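Local coordinates for protein transcriptional regulator, MarR family (Silicibacter pomeroyi DSS-3, PDB 3BJ6) that probably acts as a DNA-binding transcription factor of the MarR family, using a winged helix-turn-helix domain to recognise DNA, at residues E36-G41 / E105-A110; A44-L49 / Q76-A81; I84-N89 / R94-W99. All blocks are in the same frame, centred on the assembly; numbering follows the deposited sequence.

Overall arrangement
All three contacts lie in the winged helix-turn-helix part of the subunit; contact 2 closes before contact 3 opens, and both fall between the segments of contact 1. Contact 1 spans the longest separation in sequence, tying the turn before helix 40-51 to helix 102-123. Contact 2, about 9 Å from contact 1 between centres, sets helix 40-51 against the end of helix 68-80. Contact 3, its centre about 12 Å from that of contact 2, is the hairpin of strands 84-87 and 97-100. Leu46 touches Ile107 and Ile108 of contact 1, while Leu49 and Val78 touch Ile84 of contact 3, so that apolar packing runs from helix 102-123 to the Ile84 end of the hairpin.

Contact 1: E36-G41 / E105-A110; sequences EGVTVG and EAIITA
Where the chain turns out of helix 18-35 toward helix 40-51, the loop comes up against helix 102-123, with Glu36 and Ile107 6.1 Å apart between CA atoms. Ile107 is gripped by two residues of this loop. Its CG2 meets Glu36 CB at 3.9 Å and Val38 CG1 at 4.1 Å, the latter a tip-to-tip approach of two branched side chains, while its CD1 lies 3.7 Å from the carbonyl O of Glu36. Glu36 has CG beside its own backbone N and bends again at the next bond (chi2 -69°), which folds the carboxylate back over the helix. There OE1 rests 3.7 Å from Ala110 CB, one turn on from Ile107. No hydrogen bond crosses the interface; the contact is made by van der Waals packing. Ile111 of the same helix also touches Glu36 and Val38, and Leu83 lies against both Val38 and Ile107. Helix 18-35 ends in a Schellman motif with Gly37, at positive phi, as the C-prime residue: its N is bonded to Leu34 O and Val38 N to Thr33 O. Thr39 then takes the N-cap position of helix 40-51, a compact helix-to-helix turn within the MarR-type helix-turn-helix domain.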
loop_
_atom_site.group_PDB
_atom_site.type_symbol
_atom_site.label_atom_id
_atom_site.label_comp_id
_atom_site.label_asym_id
_atom_site.label_seq_id
_atom_site.Cartn_x
_atom_site.Cartn_y
_atom_site.Cartn_z
ATOM N N GLU A 36 19.041 13.677 -5.735
ATOM C CA GLU A 36 20.368 13.261 -5.196
ATOM C C GLU A 36 21.012 12.132 -5.984
ATOM O O GLU A 36 21.971 11.498 -5.517
ATOM C CB GLU A 36 20.232 12.856 -3.714
ATOM C CG GLU A 36 19.684 13.998 -2.847
ATOM C CD GLU A 36 20.673 15.170 -2.680
ATOM O OE1 GLU A 36 20.203 16.301 -2.459
ATOM O OE2 GLU A 36 21.903 14.964 -2.762
ATOM N N GLY A 37 20.468 11.852 -7.173
ATOM C CA GLY A 37 21.070 10.890 -8.081
ATOM C C GLY A 37 20.793 9.433 -7.792
ATOM O O GLY A 37 21.536 8.558 -8.279
ATOM N N VAL A 38 19.760 9.136 -6.998
ATOM C CA VAL A 38 19.484 7.734 -6.671
ATOM C C VAL A 38 18.002 7.391 -6.871
ATOM O O VAL A 38 17.170 8.278 -6.940
ATOM C CB VAL A 38 19.960 7.342 -5.221
ATOM C CG1 VAL A 38 21.497 7.681 -5.026
ATOM C CG2 VAL A 38 19.096 8.001 -4.144
ATOM N N THR A 39 17.705 6.103 -6.980
ATOM C CA THR A 39 16.348 5.599 -7.136
ATOM C C THR A 39 15.713 5.327 -5.769
ATOM O O THR A 39 16.395 5.379 -4.730
ATOM C CB THR A 39 16.345 4.263 -7.927
ATOM O OG1 THR A 39 17.021 3.267 -7.168
ATOM C CG2 THR A 39 17.016 4.415 -9.311
ATOM N N VAL A 40 14.411 5.004 -5.771
ATOM C CA VAL A 40 13.679 4.683 -4.534
ATOM C C VAL A 40 14.222 3.415 -3.887
ATOM O O VAL A 40 14.356 3.349 -2.659
ATOM C CB VAL A 40 12.154 4.545 -4.778
ATOM C CG1 VAL A 40 11.382 4.312 -3.461
ATOM C CG2 VAL A 40 11.636 5.795 -5.414
ATOM N N GLY A 41 14.519 2.417 -4.720
ATOM C CA GLY A 41 15.086 1.154 -4.230
ATOM C C GLY A 41 16.455 1.412 -3.593
ATOM O O GLY A 41 16.738 0.895 -2.527
ATOM N N GLU A 105 26.371 8.466 2.892
ATOM C CA GLU A 105 25.924 9.147 4.095
ATOM C C GLU A 105 25.340 10.548 3.810
ATOM O O GLU A 105 24.283 10.899 4.336
ATOM C CB GLU A 105 27.100 9.226 5.081
ATOM C CG GLU A 105 26.742 9.701 6.481
ATOM C CD GLU A 105 27.697 9.169 7.563
ATOM O OE1 GLU A 105 27.293 9.162 8.746
ATOM O OE2 GLU A 105 28.829 8.749 7.239
ATOM N N ALA A 106 26.025 11.327 2.971
ATOM C CA ALA A 106 25.562 12.675 2.578
ATOM C C ALA A 106 24.218 12.589 1.816
ATOM O O ALA A 106 23.297 13.352 2.088
ATOM C CB ALA A 106 26.612 13.405 1.749
ATOM N N ILE A 107 24.134 11.656 0.871
ATOM C CA ILE A 107 22.931 11.478 0.070
ATOM C C ILE A 107 21.710 11.097 0.940
ATOM O O ILE A 107 20.671 11.746 0.862
ATOM C CB ILE A 107 23.174 10.459 -1.045
ATOM C CG1 ILE A 107 23.995 11.151 -2.143
ATOM C CG2 ILE A 107 21.831 9.952 -1.605
ATOM C CD1 ILE A 107 24.535 10.184 -3.202
ATOM N N ILE A 108 21.849 10.086 1.795
ATOM C CA ILE A 108 20.649 9.654 2.570
ATOM C C ILE A 108 20.230 10.721 3.595
ATOM O O ILE A 108 19.035 10.941 3.816
ATOM C CB ILE A 108 20.756 8.188 3.159
ATOM C CG1 ILE A 108 19.391 7.728 3.694
ATOM C CG2 ILE A 108 21.849 8.102 4.233
ATOM C CD1 ILE A 108 18.305 7.595 2.607
ATOM N N THR A 109 21.214 11.444 4.141
ATOM C CA THR A 109 20.943 12.563 5.045
ATOM C C THR A 109 20.136 13.637 4.342
ATOM O O THR A 109 19.165 14.162 4.904
ATOM C CB THR A 109 22.257 13.176 5.585
ATOM O OG1 THR A 109 22.959 12.163 6.315
ATOM C CG2 THR A 109 22.005 14.348 6.520
ATOM N N ALA A 110 20.567 13.978 3.130
ATOM C CA ALA A 110 19.898 15.003 2.324
ATOM C C ALA A 110 18.484 14.566 1.961
ATOM O O ALA A 110 17.529 15.343 2.078
ATOM C CB ALA A 110 20.710 15.327 1.047
#

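Contact 2: A44-L49 / Q76-A81; sequences AILEGL and QEVQRA
Val78 has CG1 anti to its carbonyl carbon (chi1 -63°), which leaves CG2 between N and C, and the two methyls spread to meet two consecutive residues of helix 40-51. On the facing helix, Ile45 has chi1 -86°, measured to CG1, which leaves CG2 anti to the backbone N, and this methyl reaches Val78 CG2 at 4.0 Å. The two side chains cross obliquely. Leu46 starts out less directly, but its extended chain (chi2 176°) brings the end closer, and CD2 comes to 4.2 Å from Val78 CG1. Val78 is the one residue of 76-81 to touch 44-49, straddling the neighbours Ile45 and Leu46. The CA atoms of Leu46 and Val78 are 8.2 Å apart, and the atoms that touch are all methyl carbons. This is part of the core of a winged helix-turn-helix domain, in which helix 68-80, by its place in the MarR fold, corresponds to the probable DNA-recognition helix; Val78 sits near its C-terminal end, on the buried side. Ile71, Ile74 and Leu75 of that helix extend the packing around Ile45. Leu46 also touches Ile107, Ile108 and Leu100. On the side of helix 40-51 that faces helix 102-123 and the second subunit, Glu47 forms a salt bridge with Arg43 through OE1, while OE2 is hydrogen-bonded to Tyr12 OH of the second subunit.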
loop_
_atom_site.group_PDB
_atom_site.type_symbol
_atom_site.label_atom_id
_atom_site.label_comp_id
_atom_site.label_asym_id
_atom_site.label_seq_id
_atom_site.Cartn_x
_atom_site.Cartn_y
_atom_site.Cartn_z
ATOM N N ALA A 44 16.101 2.956 -0.195
ATOM C CA ALA A 44 15.681 1.986 0.835
ATOM C C ALA A 44 16.931 1.297 1.424
ATOM O O ALA A 44 17.049 1.145 2.641
ATOM C CB ALA A 44 14.727 0.913 0.219
ATOM N N ILE A 45 17.864 0.905 0.562
ATOM C CA ILE A 45 19.115 0.253 1.022
ATOM C C ILE A 45 20.005 1.237 1.804
ATOM O O ILE A 45 20.557 0.873 2.848
ATOM C CB ILE A 45 19.887 -0.445 -0.143
ATOM C CG1 ILE A 45 19.350 -1.887 -0.348
ATOM C CG2 ILE A 45 21.400 -0.550 0.120
ATOM C CD1 ILE A 45 17.934 -1.911 -0.783
ATOM N N LEU A 46 20.158 2.477 1.310
ATOM C CA LEU A 46 20.937 3.477 2.062
ATOM C C LEU A 46 20.326 3.728 3.430
ATOM O O LEU A 46 21.030 3.869 4.442
ATOM C CB LEU A 46 21.059 4.802 1.266
ATOM C CG LEU A 46 21.693 4.676 -0.140
ATOM C CD1 LEU A 46 21.657 6.050 -0.868
ATOM C CD2 LEU A 46 23.144 4.160 -0.039
ATOM N N GLU A 47 19.006 3.809 3.478
ATOM C CA GLU A 47 18.330 4.029 4.763
ATOM C C GLU A 47 18.566 2.853 5.683
ATOM O O GLU A 47 18.897 3.050 6.839
ATOM C CB GLU A 47 16.830 4.290 4.582
ATOM C CG GLU A 47 16.071 4.400 5.917
ATOM C CD GLU A 47 14.551 4.651 5.748
ATOM O OE1 GLU A 47 13.924 4.110 4.790
ATOM O OE2 GLU A 47 13.985 5.336 6.625
ATOM N N GLY A 48 18.417 1.632 5.169
ATOM C CA GLY A 48 18.711 0.435 5.964
ATOM C C GLY A 48 20.120 0.418 6.553
ATOM O O GLY A 48 20.287 0.129 7.731
ATOM N N LEU A 49 21.133 0.773 5.754
ATOM C CA LEU A 49 22.516 0.800 6.243
ATOM C C LEU A 49 22.799 1.977 7.175
ATOM O O LEU A 49 23.693 1.902 8.020
ATOM C CB LEU A 49 23.517 0.778 5.078
ATOM C CG LEU A 49 23.467 -0.573 4.348
ATOM C CD1 LEU A 49 24.239 -0.535 2.991
ATOM C CD2 LEU A 49 24.025 -1.715 5.225
ATOM N N GLN A 76 24.535 -3.891 -5.426
ATOM C CA GLN A 76 25.506 -3.711 -6.512
ATOM C C GLN A 76 25.443 -2.306 -7.127
ATOM O O GLN A 76 26.450 -1.700 -7.386
ATOM C CB GLN A 76 25.316 -4.795 -7.575
ATOM C CG GLN A 76 25.704 -6.200 -6.990
ATOM C CD GLN A 76 25.419 -7.318 -7.968
ATOM O OE1 GLN A 76 26.242 -7.622 -8.831
ATOM N NE2 GLN A 76 24.253 -7.937 -7.844
ATOM N N GLU A 77 24.242 -1.798 -7.330
ATOM C CA GLU A 77 24.069 -0.463 -7.879
ATOM C C GLU A 77 24.697 0.593 -6.979
ATOM O O GLU A 77 25.431 1.472 -7.453
ATOM C CB GLU A 77 22.584 -0.186 -8.087
ATOM C CG GLU A 77 21.906 -1.036 -9.157
ATOM C CD GLU A 77 20.378 -0.843 -9.195
ATOM O OE1 GLU A 77 19.820 -0.084 -8.368
ATOM O OE2 GLU A 77 19.711 -1.481 -10.057
ATOM N N VAL A 78 24.416 0.527 -5.680
ATOM C CA VAL A 78 24.951 1.566 -4.772
ATOM C C VAL A 78 26.458 1.408 -4.539
ATOM O O VAL A 78 27.161 2.390 -4.337
ATOM C CB VAL A 78 24.152 1.728 -3.443
ATOM C CG1 VAL A 78 22.699 2.181 -3.767
ATOM C CG2 VAL A 78 24.126 0.438 -2.621
ATOM N N GLN A 79 26.959 0.184 -4.617
ATOM C CA GLN A 79 28.381 -0.021 -4.449
ATOM C C GLN A 79 29.143 0.487 -5.666
ATOM O O GLN A 79 30.160 1.151 -5.533
ATOM C CB GLN A 79 28.677 -1.493 -4.210
ATOM C CG GLN A 79 30.113 -1.747 -3.806
ATOM C CD GLN A 79 30.353 -3.225 -3.510
ATOM O OE1 GLN A 79 31.234 -3.561 -2.743
ATOM N NE2 GLN A 79 29.563 -4.113 -4.149
ATOM N N ARG A 80 28.633 0.174 -6.843
ATOM C CA ARG A 80 29.172 0.670 -8.096
ATOM C C ARG A 80 29.148 2.202 -8.106
ATOM O O ARG A 80 30.044 2.834 -8.662
ATOM C CB ARG A 80 28.308 0.106 -9.243
ATOM C CG ARG A 80 28.797 0.464 -10.632
ATOM C CD ARG A 80 27.990 -0.217 -11.787
ATOM N NE ARG A 80 27.325 -1.475 -11.420
ATOM C CZ ARG A 80 25.999 -1.677 -11.513
ATOM N NH1 ARG A 80 25.208 -0.689 -11.960
ATOM N NH2 ARG A 80 25.465 -2.865 -11.164
ATOM N N ALA A 81 28.136 2.808 -7.496
ATOM C CA ALA A 81 28.048 4.285 -7.446
ATOM C C ALA A 81 28.933 4.885 -6.343
ATOM O O ALA A 81 29.008 6.106 -6.187
ATOM C CB ALA A 81 26.583 4.762 -7.309
#

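Contact 3: I84-N89 / R94-W99; sequences IERRTN and RSHRYW
Arg87 lays its guanidinium flat on the indole of Trp99, planes 7° apart, with CZ 3.6 Å from the centroid of the five-membered ring in a cation-pi stack. Its chain runs extended from CG to NE across the indole, and CD makes a CH-pi contact 3.7 Å from the six-membered centroid. Glu85 helps hold the guanidinium in this rotation: Arg87 NE gives a salt-bridged hydrogen bond of 2.8 Å to Glu85 OE1, meeting the carboxylate on its anti side. A leucine in place of Trp99 would probably leave the Arg87 guanidinium without its aromatic platform, held mainly by Glu85. On the face carrying Arg86 and Tyr98, Ile84 CD1 packs against Tyr98 CD1 at 3.6 Å; toward the loop, Arg86 CD lies 3.5 Å from His96 CB. Backbone hydrogen bonds between the antiparallel strands set this register: Glu85 and Trp99 exchange two, N to O at 2.9 Å each, and Arg87 N gives another to Arg97 O. This is the beta-hairpin wing of the winged helix-turn-helix fold. Strand 97-100 is the middle of three, Tyr98 bonded through its backbone to Ala55 of strand 55-56 and Gly54 just before it, while Ile84 packs on helices 40-51 and 68-80.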
loop_
_atom_site.group_PDB
_atom_site.type_symbol
_atom_site.label_atom_id
_atom_site.label_comp_id
_atom_site.label_asym_id
_atom_site.label_seq_id
_atom_site.Cartn_x
_atom_site.Cartn_y
_atom_site.Cartn_z
ATOM N N ILE A 84 28.225 2.736 -0.890
ATOM C CA ILE A 84 28.468 1.802 0.201
ATOM C C ILE A 84 29.798 1.101 -0.092
ATOM O O ILE A 84 30.285 1.118 -1.215
ATOM C CB ILE A 84 27.322 0.757 0.366
ATOM C CG1 ILE A 84 27.329 -0.294 -0.772
ATOM C CG2 ILE A 84 25.946 1.471 0.522
ATOM C CD1 ILE A 84 26.357 -1.524 -0.504
ATOM N N GLU A 85 30.361 0.473 0.933
ATOM C CA GLU A 85 31.554 -0.339 0.788
ATOM C C GLU A 85 31.345 -1.632 1.571
ATOM O O GLU A 85 30.505 -1.703 2.489
ATOM C CB GLU A 85 32.777 0.424 1.304
ATOM C CG GLU A 85 32.724 0.611 2.816
ATOM C CD GLU A 85 33.858 1.474 3.344
ATOM O OE1 GLU A 85 34.454 1.097 4.368
ATOM O OE2 GLU A 85 34.162 2.511 2.730
ATOM N N ARG A 86 32.073 -2.665 1.169
ATOM C CA ARG A 86 32.007 -3.966 1.827
ATOM C C ARG A 86 33.284 -4.098 2.659
ATOM O O ARG A 86 34.377 -3.806 2.165
ATOM C CB ARG A 86 31.858 -5.119 0.813
ATOM C CG ARG A 86 31.852 -6.547 1.445
ATOM C CD ARG A 86 31.933 -7.693 0.394
ATOM N NE ARG A 86 33.100 -7.540 -0.511
ATOM C CZ ARG A 86 34.351 -7.871 -0.205
ATOM N NH1 ARG A 86 34.654 -8.395 0.978
ATOM N NH2 ARG A 86 35.305 -7.671 -1.090
ATOM N N ARG A 87 33.150 -4.514 3.912
ATOM C CA ARG A 87 34.328 -4.819 4.717
ATOM C C ARG A 87 34.418 -6.312 4.996
ATOM O O ARG A 87 33.389 -6.999 4.954
ATOM C CB ARG A 87 34.355 -3.979 5.998
ATOM C CG ARG A 87 34.252 -2.479 5.715
ATOM C CD ARG A 87 34.244 -1.660 7.013
ATOM N NE ARG A 87 33.945 -0.257 6.726
ATOM C CZ ARG A 87 33.591 0.657 7.630
ATOM N NH1 ARG A 87 33.320 1.898 7.227
ATOM N NH2 ARG A 87 33.510 0.343 8.914
ATOM N N THR A 88 35.623 -6.828 5.246
ATOM C CA THR A 88 35.794 -8.260 5.535
ATOM C C THR A 88 35.084 -8.633 6.849
ATOM O O THR A 88 34.987 -7.801 7.783
ATOM C CB THR A 88 37.272 -8.689 5.724
ATOM O OG1 THR A 88 37.814 -7.962 6.825
ATOM C CG2 THR A 88 38.070 -8.359 4.539
ATOM N N ASN A 89 34.599 -9.876 6.897
ATOM C CA ASN A 89 33.955 -10.416 8.071
ATOM C C ASN A 89 34.871 -11.560 8.539
ATOM O O ASN A 89 34.774 -12.677 8.027
ATOM C CB ASN A 89 32.538 -10.932 7.740
ATOM C CG ASN A 89 31.755 -11.357 8.988
ATOM O OD1 ASN A 89 30.524 -11.413 8.986
ATOM N ND2 ASN A 89 32.466 -11.679 10.041
ATOM N N ARG A 94 31.944 -15.495 4.428
ATOM C CA ARG A 94 30.797 -15.532 3.530
ATOM C C ARG A 94 29.764 -14.438 3.831
ATOM O O ARG A 94 28.970 -14.052 2.961
ATOM C CB ARG A 94 30.116 -16.874 3.816
ATOM C CG ARG A 94 29.330 -17.490 2.727
ATOM C CD ARG A 94 29.553 -19.055 2.720
ATOM N NE ARG A 94 28.819 -19.808 3.749
ATOM C CZ ARG A 94 29.390 -20.527 4.730
ATOM N NH1 ARG A 94 30.712 -20.586 4.851
ATOM N NH2 ARG A 94 28.641 -21.195 5.609
ATOM N N SER A 95 29.729 -13.989 5.090
ATOM C CA SER A 95 28.718 -13.009 5.549
ATOM C C SER A 95 29.212 -11.593 5.330
ATOM O O SER A 95 29.694 -10.939 6.276
ATOM C CB SER A 95 28.378 -13.230 7.037
ATOM O OG SER A 95 27.565 -14.389 7.209
ATOM N N HIS A 96 29.109 -11.135 4.076
ATOM C CA HIS A 96 29.658 -9.819 3.691
ATOM C C HIS A 96 28.903 -8.754 4.454
ATOM O O HIS A 96 27.672 -8.803 4.550
ATOM C CB HIS A 96 29.558 -9.574 2.169
ATOM C CG HIS A 96 29.813 -10.804 1.338
ATOM N ND1 HIS A 96 30.940 -11.592 1.496
ATOM C CD2 HIS A 96 29.094 -11.374 0.342
ATOM C CE1 HIS A 96 30.897 -12.600 0.638
ATOM N NE2 HIS A 96 29.781 -12.497 -0.066
ATOM N N ARG A 97 29.639 -7.789 4.984
ATOM C CA ARG A 97 29.047 -6.719 5.768
ATOM C C ARG A 97 29.286 -5.374 5.107
ATOM O O ARG A 97 30.390 -5.084 4.626
ATOM C CB ARG A 97 29.594 -6.749 7.195
ATOM C CG ARG A 97 29.113 -7.967 8.002
ATOM C CD ARG A 97 29.268 -7.735 9.502
ATOM N NE ARG A 97 28.748 -8.876 10.242
ATOM C CZ ARG A 97 27.491 -9.007 10.675
ATOM N NH1 ARG A 97 26.569 -8.042 10.476
ATOM N NH2 ARG A 97 27.165 -10.118 11.311
ATOM N N TYR A 98 28.249 -4.544 5.105
ATOM C CA TYR A 98 28.263 -3.294 4.342
ATOM C C TYR A 98 28.100 -2.044 5.186
ATOM O O TYR A 98 27.356 -2.055 6.167
ATOM C CB TYR A 98 27.132 -3.283 3.297
ATOM C CG TYR A 98 27.244 -4.417 2.331
ATOM C CD1 TYR A 98 28.019 -4.294 1.172
ATOM C CD2 TYR A 98 26.617 -5.655 2.602
ATOM C CE1 TYR A 98 28.139 -5.338 0.275
ATOM C CE2 TYR A 98 26.738 -6.719 1.710
ATOM C CZ TYR A 98 27.497 -6.545 0.564
ATOM O OH TYR A 98 27.600 -7.585 -0.314
ATOM N N TRP A 99 28.745 -0.966 4.736
ATOM C CA TRP A 99 28.673 0.336 5.391
ATOM C C TRP A 99 28.469 1.428 4.381
ATOM O O TRP A 99 29.052 1.369 3.314
ATOM C CB TRP A 99 29.991 0.643 6.106
ATOM C CG TRP A 99 30.133 0.007 7.490
ATOM C CD1 TRP A 99 29.932 0.613 8.694
ATOM C CD2 TRP A 99 30.543 -1.321 7.775
ATOM N NE1 TRP A 99 30.177 -0.266 9.725
ATOM C CE2 TRP A 99 30.562 -1.464 9.185
ATOM C CE3 TRP A 99 30.882 -2.419 6.981
ATOM C CZ2 TRP A 99 30.918 -2.663 9.812
ATOM C CZ3 TRP A 99 31.237 -3.593 7.602
ATOM C CH2 TRP A 99 31.245 -3.716 9.003
#